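Local coordinates for Bd3460 (Bdellovibrio bacteriovorus, PDB 5CEC), which binds the predatory endopeptidase Bd3459 as its ankyrin-repeat immunity protein, and so probably protects the predator from its own enzyme during invasion of prey, at residues 67-72 with 97-103; 180-184 with 216-220. The contacts are given in a common frame with arbitrary orientation. Numbering follows the deposited sequence.

Interaction 1 of 2, residues 67-72 with 97-103; sequences LMNAAM and ETALAFA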
loop_
_atom_site.group_PDB
_atom_site.type_symbol
_atom_site.label_atom_id
_atom_site.label_comp_id
_atom_site.label_asym_id
_atom_site.label_seq_id
_atom_site.Cartn_x
_atom_site.Cartn_y
_atom_site.Cartn_z
ATOM N N LEU B 67 1.518 19.731 8.618
ATOM C CA LEU B 67 0.199 19.285 8.186
ATOM C C LEU B 67 0.225 18.761 6.755
ATOM O O LEU B 67 -0.439 17.762 6.448
ATOM C CB LEU B 67 -0.816 20.428 8.319
ATOM C CG LEU B 67 -2.258 20.038 8.018
ATOM C CD1 LEU B 67 -2.794 19.067 9.035
ATOM C CD2 LEU B 67 -3.142 21.253 7.889
ATOM N N MET B 68 0.926 19.456 5.862
ATOM C CA MET B 68 1.045 18.977 4.473
ATOM C C MET B 68 1.695 17.612 4.415
ATOM O O MET B 68 1.253 16.761 3.643
ATOM C CB MET B 68 1.833 19.950 3.613
ATOM C CG MET B 68 1.146 21.267 3.317
ATOM S SD MET B 68 2.402 22.379 2.652
ATOM C CE MET B 68 1.647 23.948 3.014
ATOM N N ASN B 69 2.760 17.427 5.177
ATOM C CA ASN B 69 3.410 16.140 5.255
ATOM C C ASN B 69 2.485 15.039 5.750
ATOM O O ASN B 69 2.451 13.958 5.166
ATOM C CB ASN B 69 4.641 16.247 6.157
ATOM C CG ASN B 69 5.857 16.753 5.433
ATOM O OD1 ASN B 69 6.511 15.999 4.736
ATOM N ND2 ASN B 69 6.177 18.029 5.600
ATOM N N ALA B 70 1.732 15.295 6.825
ATOM C CA ALA B 70 0.813 14.302 7.365
ATOM C C ALA B 70 -0.288 13.970 6.358
ATOM O O ALA B 70 -0.696 12.819 6.230
ATOM C CB ALA B 70 0.201 14.801 8.655
ATOM N N ALA B 71 -0.804 14.994 5.685
ATOM C CA ALA B 71 -1.861 14.815 4.696
ATOM C C ALA B 71 -1.393 13.991 3.492
ATOM O O ALA B 71 -2.094 13.073 3.073
ATOM C CB ALA B 71 -2.399 16.148 4.243
ATOM N N MET B 72 -0.229 14.348 2.951
ATOM C CA MET B 72 0.361 13.656 1.792
ATOM C C MET B 72 0.607 12.184 2.103
ATOM O O MET B 72 0.404 11.322 1.262
ATOM C CB MET B 72 1.687 14.317 1.391
ATOM C CG MET B 72 2.494 13.606 0.302
ATOM S SD MET B 72 3.851 14.617 -0.316
ATOM C CE MET B 72 4.453 15.130 1.241
ATOM N N GLU B 97 -0.030 24.060 -3.332
ATOM C CA GLU B 97 -0.963 23.132 -2.726
ATOM C C GLU B 97 -1.104 23.292 -1.235
ATOM O O GLU B 97 -0.126 23.367 -0.499
ATOM C CB GLU B 97 -0.561 21.703 -3.061
ATOM C CG GLU B 97 -0.785 21.371 -4.531
ATOM C CD GLU B 97 -0.528 19.918 -4.889
ATOM O OE1 GLU B 97 0.434 19.335 -4.340
ATOM O OE2 GLU B 97 -1.286 19.385 -5.733
ATOM N N THR B 98 -2.351 23.331 -0.786
ATOM C CA THR B 98 -2.659 23.249 0.636
ATOM C C THR B 98 -2.653 21.775 1.066
ATOM O O THR B 98 -2.583 20.840 0.215
ATOM C CB THR B 98 -4.033 23.811 0.976
ATOM O OG1 THR B 98 -5.021 22.965 0.387
ATOM C CG2 THR B 98 -4.205 25.263 0.488
ATOM N N ALA B 99 -2.684 21.545 2.368
ATOM C CA ALA B 99 -2.794 20.194 2.905
ATOM C C ALA B 99 -3.932 19.393 2.287
ATOM O O ALA B 99 -3.764 18.205 1.999
ATOM C CB ALA B 99 -2.937 20.185 4.430
ATOM N N LEU B 100 -5.079 20.041 2.075
ATOM C CA LEU B 100 -6.210 19.340 1.478
ATOM C C LEU B 100 -5.878 18.905 0.055
ATOM O O LEU B 100 -6.243 17.780 -0.355
ATOM C CB LEU B 100 -7.466 20.215 1.523
ATOM C CG LEU B 100 -8.705 19.603 0.865
ATOM C CD1 LEU B 100 -9.076 18.224 1.429
ATOM C CD2 LEU B 100 -9.888 20.553 1.016
ATOM N N ALA B 101 -5.221 19.762 -0.711
ATOM C CA ALA B 101 -4.748 19.338 -2.032
ATOM C C ALA B 101 -3.780 18.188 -1.962
ATOM O O ALA B 101 -3.915 17.260 -2.758
ATOM C CB ALA B 101 -4.144 20.496 -2.789
ATOM N N PHE B 102 -2.856 18.195 -1.032
ATOM C CA PHE B 102 -1.959 17.042 -0.841
ATOM C C PHE B 102 -2.729 15.765 -0.570
ATOM O O PHE B 102 -2.410 14.720 -1.132
ATOM C CB PHE B 102 -0.950 17.288 0.272
ATOM C CG PHE B 102 0.255 18.042 -0.163
ATOM C CD1 PHE B 102 1.258 17.373 -0.822
ATOM C CD2 PHE B 102 0.408 19.420 0.056
ATOM C CE1 PHE B 102 2.383 18.029 -1.268
ATOM C CE2 PHE B 102 1.572 20.065 -0.366
ATOM C CZ PHE B 102 2.547 19.358 -1.021
ATOM N N ALA B 103 -3.756 15.847 0.271
ATOM C CA ALA B 103 -4.523 14.659 0.629
ATOM C C ALA B 103 -5.249 14.116 -0.597
ATOM O O ALA B 103 -5.149 12.930 -0.909
ATOM C CB ALA B 103 -5.516 14.977 1.729
#

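Interaction 2 of 2, residues 180-184 with 216-220; sequences IDFLI and LSKKK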
loop_
_atom_site.group_PDB
_atom_site.type_symbol
_atom_site.label_atom_id
_atom_site.label_comp_id
_atom_site.label_asym_id
_atom_site.label_seq_id
_atom_site.Cartn_x
_atom_site.Cartn_y
_atom_site.Cartn_z
ATOM N N ILE B 180 -20.210 10.143 -15.674
ATOM C CA ILE B 180 -20.919 11.219 -16.360
ATOM C C ILE B 180 -22.261 11.487 -15.665
ATOM O O ILE B 180 -22.615 12.628 -15.389
ATOM C CB ILE B 180 -21.111 10.895 -17.868
ATOM C CG1 ILE B 180 -19.782 10.786 -18.616
ATOM C CG2 ILE B 180 -22.057 11.883 -18.540
ATOM C CD1 ILE B 180 -19.030 12.066 -18.836
ATOM N N ASP B 181 -23.004 10.424 -15.364
ATOM C CA ASP B 181 -24.288 10.598 -14.703
ATOM C C ASP B 181 -24.139 11.268 -13.346
ATOM O O ASP B 181 -24.970 12.084 -13.001
ATOM C CB ASP B 181 -24.977 9.231 -14.523
ATOM C CG ASP B 181 -25.513 8.633 -15.835
ATOM O OD1 ASP B 181 -25.652 9.330 -16.852
ATOM O OD2 ASP B 181 -25.823 7.434 -15.821
ATOM N N PHE B 182 -23.114 10.885 -12.563
ATOM C CA PHE B 182 -22.836 11.540 -11.302
ATOM C C PHE B 182 -22.681 13.035 -11.502
ATOM O O PHE B 182 -23.305 13.821 -10.753
ATOM C CB PHE B 182 -21.591 10.924 -10.615
ATOM C CG PHE B 182 -21.062 11.724 -9.455
ATOM C CD1 PHE B 182 -21.726 11.716 -8.242
ATOM C CD2 PHE B 182 -19.947 12.528 -9.562
ATOM C CE1 PHE B 182 -21.263 12.466 -7.163
ATOM C CE2 PHE B 182 -19.482 13.261 -8.490
ATOM C CZ PHE B 182 -20.140 13.241 -7.293
ATOM N N LEU B 183 -21.879 13.435 -12.480
ATOM C CA LEU B 183 -21.628 14.850 -12.682
ATOM C C LEU B 183 -22.867 15.584 -13.121
ATOM O O LEU B 183 -23.138 16.695 -12.654
ATOM C CB LEU B 183 -20.477 15.094 -13.634
ATOM C CG LEU B 183 -19.113 14.602 -13.114
ATOM C CD1 LEU B 183 -18.080 14.786 -14.217
ATOM C CD2 LEU B 183 -18.669 15.332 -11.865
ATOM N N ILE B 184 -23.662 14.949 -13.971
ATOM C CA ILE B 184 -24.913 15.557 -14.415
ATOM C C ILE B 184 -25.867 15.721 -13.243
ATOM O O ILE B 184 -26.507 16.769 -13.118
ATOM C CB ILE B 184 -25.501 14.772 -15.585
ATOM C CG1 ILE B 184 -24.647 14.990 -16.832
ATOM C CG2 ILE B 184 -26.951 15.169 -15.827
ATOM C CD1 ILE B 184 -25.024 14.156 -18.032
ATOM N N LEU B 216 -22.421 10.768 -23.931
ATOM C CA LEU B 216 -22.495 12.219 -24.080
ATOM C C LEU B 216 -23.232 12.691 -25.328
ATOM O O LEU B 216 -23.933 13.710 -25.280
ATOM C CB LEU B 216 -21.119 12.826 -24.065
ATOM C CG LEU B 216 -20.494 12.870 -22.683
ATOM C CD1 LEU B 216 -19.011 13.124 -22.825
ATOM C CD2 LEU B 216 -21.136 13.919 -21.805
ATOM N N SER B 217 -23.151 11.924 -26.417
ATOM C CA SER B 217 -23.858 12.269 -27.652
ATOM C C SER B 217 -25.348 12.387 -27.434
ATOM O O SER B 217 -25.999 13.186 -28.110
ATOM C CB SER B 217 -23.574 11.255 -28.767
ATOM O OG SER B 217 -24.264 10.028 -28.559
ATOM N N LYS B 218 -25.861 11.597 -26.475
ATOM C CA LYS B 218 -27.291 11.472 -26.200
ATOM C C LYS B 218 -27.789 12.368 -25.092
ATOM O O LYS B 218 -29.004 12.497 -24.926
ATOM C CB LYS B 218 -27.641 10.027 -25.823
ATOM C CG LYS B 218 -27.353 8.998 -26.914
ATOM C CD LYS B 218 -27.426 7.607 -26.301
ATOM C CE LYS B 218 -27.284 6.514 -27.343
ATOM N NZ LYS B 218 -27.686 5.204 -26.749
ATOM N N LYS B 219 -26.893 13.001 -24.345
ATOM C CA LYS B 219 -27.332 13.764 -23.171
ATOM C C LYS B 219 -28.072 15.002 -23.558
ATOM O O LYS B 219 -27.654 15.721 -24.465
ATOM C CB LYS B 219 -26.143 14.185 -22.297
ATOM C CG LYS B 219 -25.426 13.048 -21.602
ATOM C CD LYS B 219 -26.333 12.130 -20.797
ATOM C CE LYS B 219 -25.529 11.042 -20.102
ATOM N NZ LYS B 219 -26.386 10.197 -19.223
ATOM N N LYS B 220 -29.195 15.245 -22.872
ATOM C CA LYS B 220 -29.964 16.485 -23.048
ATOM C C LYS B 220 -30.003 17.319 -21.785
ATOM O O LYS B 220 -30.505 18.467 -21.834
ATOM C CB LYS B 220 -31.403 16.203 -23.522
ATOM C CG LYS B 220 -31.461 15.268 -24.719
ATOM C CD LYS B 220 -30.811 15.835 -25.964
ATOM C CE LYS B 220 -30.839 14.816 -27.090
ATOM N NZ LYS B 220 -30.036 15.312 -28.228
#

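Interaction 1 of 2, residues 67-72 with 97-103
Two methionine sulfurs attend one aromatic ring here: SD of Met68 lies 5.0 Å and SD of Met72 4.8 Å from the centroid of the Phe102 ring, both approaching obliquely in Met-aromatic contacts. The same side chains also pack through carbon, with Met68 CG 3.8 Å from Phe102 CD2 and Met72 CB 3.8 Å from Phe102 CD1. The short helical segments 67-72 and 99-103 run close together, their axes 7.7 Å apart at 18°, and alanines make that possible. Met68 CA is 4.3 Å from Ala99 CA, Ala71 CB touches Ala99 O at 3.3 Å, and Leu67 CD2 reaches Ala99 CB at 3.6 Å. These are the first helices of two successive ankyrin repeats, stacked nearly parallel as the fold demands. Each starts alike: Thr98 OG1 caps its helix through a weak bond from Ala101 N (3.4 Å), and Thr65 OG1 accepts from Met68 N. Three residues of the contact also reach the partner enzyme: Met72 packs on Tyr388, Phe102 on Arg392, and Glu97 OE1 hydrogen-bonds Ser393 OG, all of the chain of Bd3459. With no hydrogen bond crossing between the segments, repeat-to-repeat cohesion here rests on apolar fit and sulfur-aromatic contact.

Interaction 2 of 2, residues 180-184 with 216-220
At the C-terminal end of the ankyrin stack, helix 177-185, the second helix of its repeat, meets the last turn of helix 210-218 and the residues after it. Look first at Lys219: chi1 and chi2 are both m, which bends the chain near its root, and chi3 and chi4 are t, so the far end runs straight to helix 177-185. Its methylenes lie against isoleucines, CD 3.7 Å from Ile184 CD1 and CE 3.9 Å from Ile180 CG2. Ile184, in mt, extends its CD1 to make that touch. Ile180 is mm instead, and both its CG2 and its CD1 come near Leu216 CD2, at 4.0 and 4.1 Å. Ile180 also rests on Leu168 and Val171, and Leu216 on Ala172, of helix 167-174, joining the apolar part of the contact to the first helix of the repeat. Asp181, chi1 m, turns its carboxylate to the lysine in a one-oxygen salt bridge: Lys219 NZ donates to Asp181 OD1 at 2.6 Å, with Asp181 OD2 4.4 Å from that NZ.

Overall arrangement
Both contacts join neighbouring repeats of the same stack, but they hold different elements: interaction 1 pairs the first helices of two repeats, interaction 2 a second helix with the final helix and the tail of the model. Their centres lie 32 Å apart, and nearest atoms are about 15 Å apart, so they never touch. Every touching residue of 67-72 with 97-103 is buried, partly beneath Bd3459, and the chemistry is apolar. The contact of 180-184 with 216-220 is only partly buried, smaller (202 against 372 Å²), away from the enzyme, and adds a salt bridge at its more exposed edge to a small apolar patch.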